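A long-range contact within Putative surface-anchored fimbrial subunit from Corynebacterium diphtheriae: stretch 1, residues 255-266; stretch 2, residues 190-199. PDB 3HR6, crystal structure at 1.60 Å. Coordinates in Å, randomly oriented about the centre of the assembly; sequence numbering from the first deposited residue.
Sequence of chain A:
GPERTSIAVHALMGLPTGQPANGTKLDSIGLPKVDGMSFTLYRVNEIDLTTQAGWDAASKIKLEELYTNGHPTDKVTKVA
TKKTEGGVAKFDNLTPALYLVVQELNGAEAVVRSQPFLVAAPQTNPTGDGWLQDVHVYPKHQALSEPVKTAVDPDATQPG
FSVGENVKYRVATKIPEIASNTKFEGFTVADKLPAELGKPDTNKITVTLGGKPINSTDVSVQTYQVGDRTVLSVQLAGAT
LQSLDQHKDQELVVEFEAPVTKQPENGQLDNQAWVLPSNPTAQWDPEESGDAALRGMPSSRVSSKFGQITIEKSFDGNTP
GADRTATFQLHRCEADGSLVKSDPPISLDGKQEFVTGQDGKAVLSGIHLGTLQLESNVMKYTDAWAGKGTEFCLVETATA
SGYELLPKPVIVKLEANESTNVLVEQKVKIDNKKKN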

ATOM      1  N   GLU A 255     -11.001   1.392  -6.120  1.00 10.13           N
ATOM      2  CA  GLU A 255     -10.520   0.698  -7.299  1.00 12.22           C
ATOM      3  C   GLU A 255     -10.004   1.656  -8.315  1.00 11.36           C
ATOM      4  O   GLU A 255     -10.498   2.753  -8.432  1.00 11.13           O
ATOM      5  CB  GLU A 255     -11.607  -0.149  -7.937  1.00 12.82           C
ATOM      6  CG  GLU A 255     -11.983  -1.315  -7.068  1.00 16.15           C
ATOM      7  CD  GLU A 255     -12.940  -2.265  -7.789  1.00 21.52           C
ATOM      8  OE1 GLU A 255     -13.751  -1.811  -8.631  1.00 24.42           O
ATOM      9  OE2 GLU A 255     -12.847  -3.478  -7.523  1.00 24.34           O
ATOM     10  N   PHE A 256      -8.961   1.248  -9.030  1.00 11.74           N
ATOM     11  CA  PHE A 256      -8.458   2.048 -10.129  1.00 11.99           C
ATOM     12  C   PHE A 256      -7.726   1.198 -11.153  1.00 12.41           C
ATOM     13  O   PHE A 256      -7.270   0.093 -10.853  1.00 12.43           O
ATOM     14  CB  PHE A 256      -7.552   3.167  -9.582  1.00 12.25           C
ATOM     15  CG  PHE A 256      -6.287   2.692  -8.931  1.00 13.84           C
ATOM     16  CD1 PHE A 256      -5.092   2.644  -9.617  1.00 15.29           C
ATOM     17  CD2 PHE A 256      -6.293   2.305  -7.576  1.00 14.49           C
ATOM     18  CE1 PHE A 256      -3.923   2.202  -8.966  1.00 13.32           C
ATOM     19  CE2 PHE A 256      -5.132   1.847  -6.938  1.00 14.68           C
ATOM     20  CZ  PHE A 256      -3.952   1.831  -7.630  1.00 16.73           C
ATOM     21  N   GLU A 257      -7.623   1.767 -12.350  1.00 12.95           N
ATOM     22  CA  GLU A 257      -6.847   1.181 -13.424  1.00 13.19           C
ATOM     23  C   GLU A 257      -5.639   2.078 -13.742  1.00 13.35           C
ATOM     24  O   GLU A 257      -5.683   3.294 -13.560  1.00 13.44           O
ATOM     25  CB  GLU A 257      -7.678   0.987 -14.680  1.00 12.62           C
ATOM     26  CG  GLU A 257      -8.779  -0.015 -14.554  1.00 14.66           C
ATOM     27  CD  GLU A 257      -9.432  -0.349 -15.892  1.00 16.07           C
ATOM     28  OE1 GLU A 257      -8.769  -0.191 -16.938  1.00 21.24           O
ATOM     29  OE2 GLU A 257     -10.606  -0.773 -15.898  1.00 17.88           O
ATOM     30  N   ALA A 258      -4.561   1.446 -14.186  1.00 13.48           N
ATOM     31  CA  ALA A 258      -3.430   2.197 -14.721  1.00 13.14           C
ATOM     32  C   ALA A 258      -2.743   1.411 -15.817  1.00 12.56           C
ATOM     33  O   ALA A 258      -2.765   0.183 -15.794  1.00 14.88           O
ATOM     34  CB  ALA A 258      -2.444   2.504 -13.618  1.00 14.88           C
ATOM     35  N   PRO A 259      -2.106   2.125 -16.757  1.00 14.06           N
ATOM     36  CA  PRO A 259      -1.401   1.417 -17.828  1.00 13.46           C
ATOM     37  C   PRO A 259      -0.079   0.795 -17.378  1.00 12.48           C
ATOM     38  O   PRO A 259       0.721   1.408 -16.662  1.00 13.15           O
ATOM     39  CB  PRO A 259      -1.213   2.488 -18.895  1.00 12.71           C
ATOM     40  CG  PRO A 259      -1.319   3.738 -18.257  1.00 14.94           C
ATOM     41  CD  PRO A 259      -2.215   3.555 -17.034  1.00 13.92           C
ATOM     42  N   VAL A 260       0.133  -0.442 -17.775  1.00 12.03           N
ATOM     43  CA  VAL A 260       1.430  -1.073 -17.530  1.00 11.15           C
ATOM     44  C   VAL A 260       2.334  -0.618 -18.672  1.00 11.12           C
ATOM     45  O   VAL A 260       2.146  -1.065 -19.790  1.00 10.59           O
ATOM     46  CB  VAL A 260       1.330  -2.620 -17.438  1.00 10.64           C
ATOM     47  CG1 VAL A 260       2.677  -3.231 -17.183  1.00 11.31           C
ATOM     48  CG2 VAL A 260       0.377  -3.059 -16.313  1.00 11.73           C
ATOM     49  N   THR A 261       3.340   0.209 -18.402  1.00 12.33           N
ATOM     50  CA  THR A 261       4.059   0.871 -19.490  1.00 12.49           C
ATOM     51  C   THR A 261       5.405   0.262 -19.780  1.00 12.41           C
ATOM     52  O   THR A 261       5.952   0.478 -20.871  1.00 12.37           O
ATOM     53  CB  THR A 261       4.275   2.382 -19.271  1.00 14.18           C
ATOM     54  OG1 THR A 261       5.298   2.595 -18.284  1.00 15.96           O
ATOM     55  CG2 THR A 261       3.008   3.050 -18.803  1.00 16.30           C
ATOM     56  N   LYS A 262       5.933  -0.516 -18.835  1.00 12.76           N
ATOM     57  CA  LYS A 262       7.234  -1.129 -19.067  1.00 13.90           C
ATOM     58  C   LYS A 262       7.432  -2.310 -18.188  1.00 13.17           C
ATOM     59  O   LYS A 262       6.823  -2.430 -17.122  1.00 13.41           O
ATOM     60  CB  LYS A 262       8.367  -0.137 -18.893  1.00 14.28           C
ATOM     61  CG  LYS A 262       8.478   0.450 -17.533  1.00 13.78           C
ATOM     62  CD  LYS A 262       9.360   1.701 -17.554  1.00 19.95           C
ATOM     63  CE  LYS A 262       9.549   2.302 -16.182  1.00 23.51           C
ATOM     64  NZ  LYS A 262      10.543   3.456 -16.244  1.00 26.71           N
ATOM     65  N   GLN A 263       8.341  -3.173 -18.630  1.00 13.67           N
ATOM     66  CA  GLN A 263       8.634  -4.367 -17.892  1.00 13.46           C
ATOM     67  C   GLN A 263       9.452  -3.993 -16.657  1.00 12.96           C
ATOM     68  O   GLN A 263      10.505  -3.339 -16.774  1.00 12.42           O
ATOM     69  CB  GLN A 263       9.493  -5.290 -18.753  1.00 14.98           C
ATOM     70  CG  GLN A 263      10.010  -6.529 -18.023  1.00 13.08           C
ATOM     71  CD  GLN A 263      10.768  -7.440 -18.955  1.00 12.55           C
ATOM     72  OE1 GLN A 263      10.224  -8.438 -19.482  1.00 13.72           O
ATOM     73  NE2 GLN A 263      12.014  -7.116 -19.162  1.00 13.95           N
ATOM     74  N   PRO A 264       9.026  -4.477 -15.482  1.00 13.79           N
ATOM     75  CA  PRO A 264       9.871  -4.278 -14.315  1.00 13.19           C
ATOM     76  C   PRO A 264      11.214  -4.971 -14.534  1.00 12.44           C
ATOM     77  O   PRO A 264      11.239  -6.139 -14.997  1.00 13.51           O
ATOM     78  CB  PRO A 264       9.090  -4.960 -13.187  1.00 13.10           C
ATOM     79  CG  PRO A 264       7.757  -5.040 -13.639  1.00 15.71           C
ATOM     80  CD  PRO A 264       7.800  -5.201 -15.143  1.00 14.68           C
ATOM     81  N   GLU A 265      12.272  -4.259 -14.245  1.00 13.13           N
ATOM     82  CA  GLU A 265      13.634  -4.803 -14.443  1.00 13.56           C
ATOM     83  C   GLU A 265      13.877  -6.095 -13.687  1.00 13.60           C
ATOM     84  O   GLU A 265      14.624  -6.963 -14.191  1.00 13.11           O
ATOM     85  CB  GLU A 265      14.674  -3.766 -14.087  1.00 14.97           C
ATOM     86  CG  GLU A 265      14.666  -2.620 -15.069  1.00 20.14           C
ATOM     87  CD  GLU A 265      15.879  -1.757 -14.934  1.00 27.75           C
ATOM     88  OE1 GLU A 265      16.835  -1.962 -15.709  1.00 31.91           O
ATOM     89  OE2 GLU A 265      15.899  -0.894 -14.017  1.00 33.49           O
ATOM     90  N   ASN A 266      13.217  -6.261 -12.537  1.00 13.22           N
ATOM     91  CA  ASN A 266      13.418  -7.485 -11.752  1.00 12.93           C
ATOM     92  C   ASN A 266      12.214  -8.388 -11.870  1.00 12.51           C
ATOM     93  O   ASN A 266      12.019  -9.259 -11.035  1.00 12.10           O
ATOM     94  CB  ASN A 266      13.675  -7.130 -10.298  1.00 14.64           C
ATOM     95  CG  ASN A 266      12.510  -6.434  -9.652  1.00 13.76           C
ATOM     96  OD1 ASN A 266      11.483  -6.181 -10.292  1.00 13.55           O
ATOM     97  ND2 ASN A 266      12.664  -6.080  -8.359  1.00 16.35           N
TER
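Stretch 2, residues 190-199: ADKLPAELGK

How does stretch 2 lie on stretch 1? It leaves a strand at Lys-192, makes a type I turn from Pro-194 to Leu-197, closed by Leu-197 N to Pro-194 O at 3.1 Å, and then runs antiparallel to the other chain segment. Register falls as Gly-198 opposite Pro-259, Leu-197 opposite Val-260 and Glu-196 near Lys-262. Val-260 and Leu-197 form a single beta bridge, their CA atoms 4.8 Å apart.

Which backbone groups are satisfied by this pairing? Two nearly straight hydrogen bonds flank the bridge: Thr-261 N gives to Glu-196 O at 2.8 Å, and Gly-198 N gives to Pro-259 O at 2.9 Å. Pro-259 O also receives a CA-H...O contact from Leu-197 CA at 3.2 Å. Gly-198 O, by contrast, is buried with no polar partner, lying 3.6 Å from Ala-258 CB. A side chain at Gly-198 would point toward stretch 1, and an ideal CB would clash with Pro-259 CG.

What does water add at the turn? One water donates to Ala-195 O at 2.9 Å and sits 2.5 Å from Thr-261 OG1, linking the turn to the threonine hydroxyl. A second donates to Glu-196 OE2 at 2.6 Å and accepts from Glu-265 N at 2.9 Å, so the carboxylate reaches that amide through solvent. Glu-196 is the residue most covered here; its CB lies 3.4 Å from Lys-262 O, and its OE2 3.5 Å from Pro-264 CB.

What fills the space beneath? Leu-193 CG packs 4.0 Å from Phe-256 CE1, and Leu-193 CD2 lies 4.0 Å from Ala-258 CB. Leu-197 CD2 meets Val-260 CG2 at 3.7 Å. At the ring edge, Phe-256 CZ is 3.6 Å from Asp-191 OD2, an oxygen already hydrogen-bonded elsewhere in the structure.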

ATOM      1  N   ALA A 190      -3.856   5.966   0.418  1.00 11.36           N
ATOM      2  CA  ALA A 190      -2.884   6.397  -0.576  1.00 12.50           C
ATOM      3  C   ALA A 190      -2.148   5.223  -1.128  1.00 11.91           C
ATOM      4  O   ALA A 190      -1.925   4.224  -0.445  1.00 13.16           O
ATOM      5  CB  ALA A 190      -1.847   7.369   0.018  1.00 11.37           C
ATOM      6  N   ASP A 191      -1.772   5.365  -2.391  1.00 13.17           N
ATOM      7  CA  ASP A 191      -1.105   4.247  -3.081  1.00 13.29           C
ATOM      8  C   ASP A 191      -0.042   4.834  -3.954  1.00 13.47           C
ATOM      9  O   ASP A 191      -0.348   5.616  -4.862  1.00 12.34           O
ATOM     10  CB  ASP A 191      -2.149   3.450  -3.888  1.00 12.74           C
ATOM     11  CG  ASP A 191      -1.593   2.163  -4.480  1.00 13.07           C
ATOM     12  OD1 ASP A 191      -0.398   2.167  -4.905  1.00 15.36           O
ATOM     13  OD2 ASP A 191      -2.332   1.184  -4.486  1.00 14.45           O
ATOM     14  N   LYS A 192       1.223   4.513  -3.670  1.00 13.90           N
ATOM     15  CA  LYS A 192       2.329   4.991  -4.491  1.00 14.73           C
ATOM     16  C   LYS A 192       2.546   3.902  -5.506  1.00 14.64           C
ATOM     17  O   LYS A 192       3.113   2.840  -5.188  1.00 14.32           O
ATOM     18  CB  LYS A 192       3.602   5.266  -3.670  1.00 15.09           C
ATOM     19  CG  LYS A 192       4.750   5.921  -4.424  1.00 19.21           C
ATOM     20  CD  LYS A 192       5.882   6.196  -3.384  1.00 22.07           C
ATOM     21  CE  LYS A 192       7.022   6.990  -3.913  1.00 24.67           C
ATOM     22  NZ  LYS A 192       8.016   7.134  -2.828  1.00 23.42           N
ATOM     23  N   LEU A 193       2.017   4.129  -6.695  1.00 13.66           N
ATOM     24  CA  LEU A 193       2.040   3.133  -7.728  1.00 13.88           C
ATOM     25  C   LEU A 193       3.491   2.755  -8.031  1.00 13.15           C
ATOM     26  O   LEU A 193       4.356   3.603  -8.004  1.00 13.70           O
ATOM     27  CB  LEU A 193       1.374   3.639  -9.001  1.00 13.55           C
ATOM     28  CG  LEU A 193      -0.180   3.659  -9.072  1.00 16.24           C
ATOM     29  CD1 LEU A 193      -0.795   4.548  -8.017  1.00 16.73           C
ATOM     30  CD2 LEU A 193      -0.639   4.097 -10.445  1.00 15.53           C
ATOM     31  N   PRO A 194       3.700   1.482  -8.406  1.00 13.85           N
ATOM     32  CA  PRO A 194       5.046   1.178  -8.899  1.00 13.98           C
ATOM     33  C   PRO A 194       5.429   1.996 -10.133  1.00 12.86           C
ATOM     34  O   PRO A 194       4.570   2.419 -10.907  1.00 13.36           O
ATOM     35  CB  PRO A 194       4.980  -0.319  -9.224  1.00 14.74           C
ATOM     36  CG  PRO A 194       3.579  -0.627  -9.448  1.00 14.92           C
ATOM     37  CD  PRO A 194       2.750   0.388  -8.620  1.00 14.98           C
ATOM     38  N   ALA A 195       6.722   2.209 -10.352  1.00 12.89           N
ATOM     39  CA  ALA A 195       7.169   3.061 -11.437  1.00 12.18           C
ATOM     40  C   ALA A 195       6.827   2.592 -12.819  1.00 11.34           C
ATOM     41  O   ALA A 195       6.799   3.392 -13.720  1.00 12.56           O
ATOM     42  CB  ALA A 195       8.676   3.291 -11.364  1.00 12.73           C
ATOM     43  N   GLU A 196       6.546   1.307 -12.995  1.00 11.83           N
ATOM     44  CA  GLU A 196       6.228   0.771 -14.280  1.00 12.97           C
ATOM     45  C   GLU A 196       4.804   1.127 -14.752  1.00 13.54           C
ATOM     46  O   GLU A 196       4.424   0.787 -15.878  1.00 13.87           O
ATOM     47  CB  GLU A 196       6.436  -0.727 -14.248  1.00 13.69           C
ATOM     48  CG  GLU A 196       7.905  -1.077 -13.946  1.00 14.59           C
ATOM     49  CD  GLU A 196       8.226  -1.295 -12.457  1.00 15.49           C
ATOM     50  OE1 GLU A 196       7.343  -1.191 -11.619  1.00 14.91           O
ATOM     51  OE2 GLU A 196       9.408  -1.608 -12.091  1.00 17.08           O
ATOM     52  N   LEU A 197       4.024   1.738 -13.870  1.00 13.44           N
ATOM     53  CA  LEU A 197       2.667   2.158 -14.229  1.00 13.65           C
ATOM     54  C   LEU A 197       2.579   3.614 -14.562  1.00 13.99           C
ATOM     55  O   LEU A 197       3.204   4.478 -13.896  1.00 15.67           O
ATOM     56  CB  LEU A 197       1.683   1.877 -13.092  1.00 12.18           C
ATOM     57  CG  LEU A 197       1.673   0.426 -12.598  1.00 11.79           C
ATOM     58  CD1 LEU A 197       0.551   0.203 -11.540  1.00 14.07           C
ATOM     59  CD2 LEU A 197       1.414  -0.479 -13.804  1.00 12.88           C
ATOM     60  N   GLY A 198       1.756   3.896 -15.551  1.00 13.79           N
ATOM     61  CA  GLY A 198       1.409   5.273 -15.889  1.00 13.31           C
ATOM     62  C   GLY A 198       0.364   5.813 -14.928  1.00 14.30           C
ATOM     63  O   GLY A 198       0.000   5.178 -13.968  1.00 15.74           O
ATOM     64  N   LYS A 199      -0.139   7.011 -15.206  1.00 16.20           N
ATOM     65  CA  LYS A 199      -1.091   7.605 -14.310  1.00 16.72           C
ATOM     66  C   LYS A 199      -2.441   6.893 -14.430  1.00 16.47           C
ATOM     67  O   LYS A 199      -2.802   6.435 -15.496  1.00 16.19           O
ATOM     68  CB  LYS A 199      -1.217   9.099 -14.587  1.00 18.13           C
ATOM     69  CG  LYS A 199       0.025   9.864 -14.104  1.00 19.63           C
ATOM     70  CD  LYS A 199      -0.151  11.333 -14.194  1.00 24.24           C
ATOM     71  CE  LYS A 199       1.165  12.044 -13.987  1.00 26.04           C
ATOM     72  NZ  LYS A 199       2.028  11.917 -15.176  1.00 29.36           N
TER
HETATM   73  O   HOH W   1       5.408   3.970 -16.220  1.00 23.03           O
HETATM   74  O   HOH W   2      11.684  -1.598 -13.291  1.00 22.00           O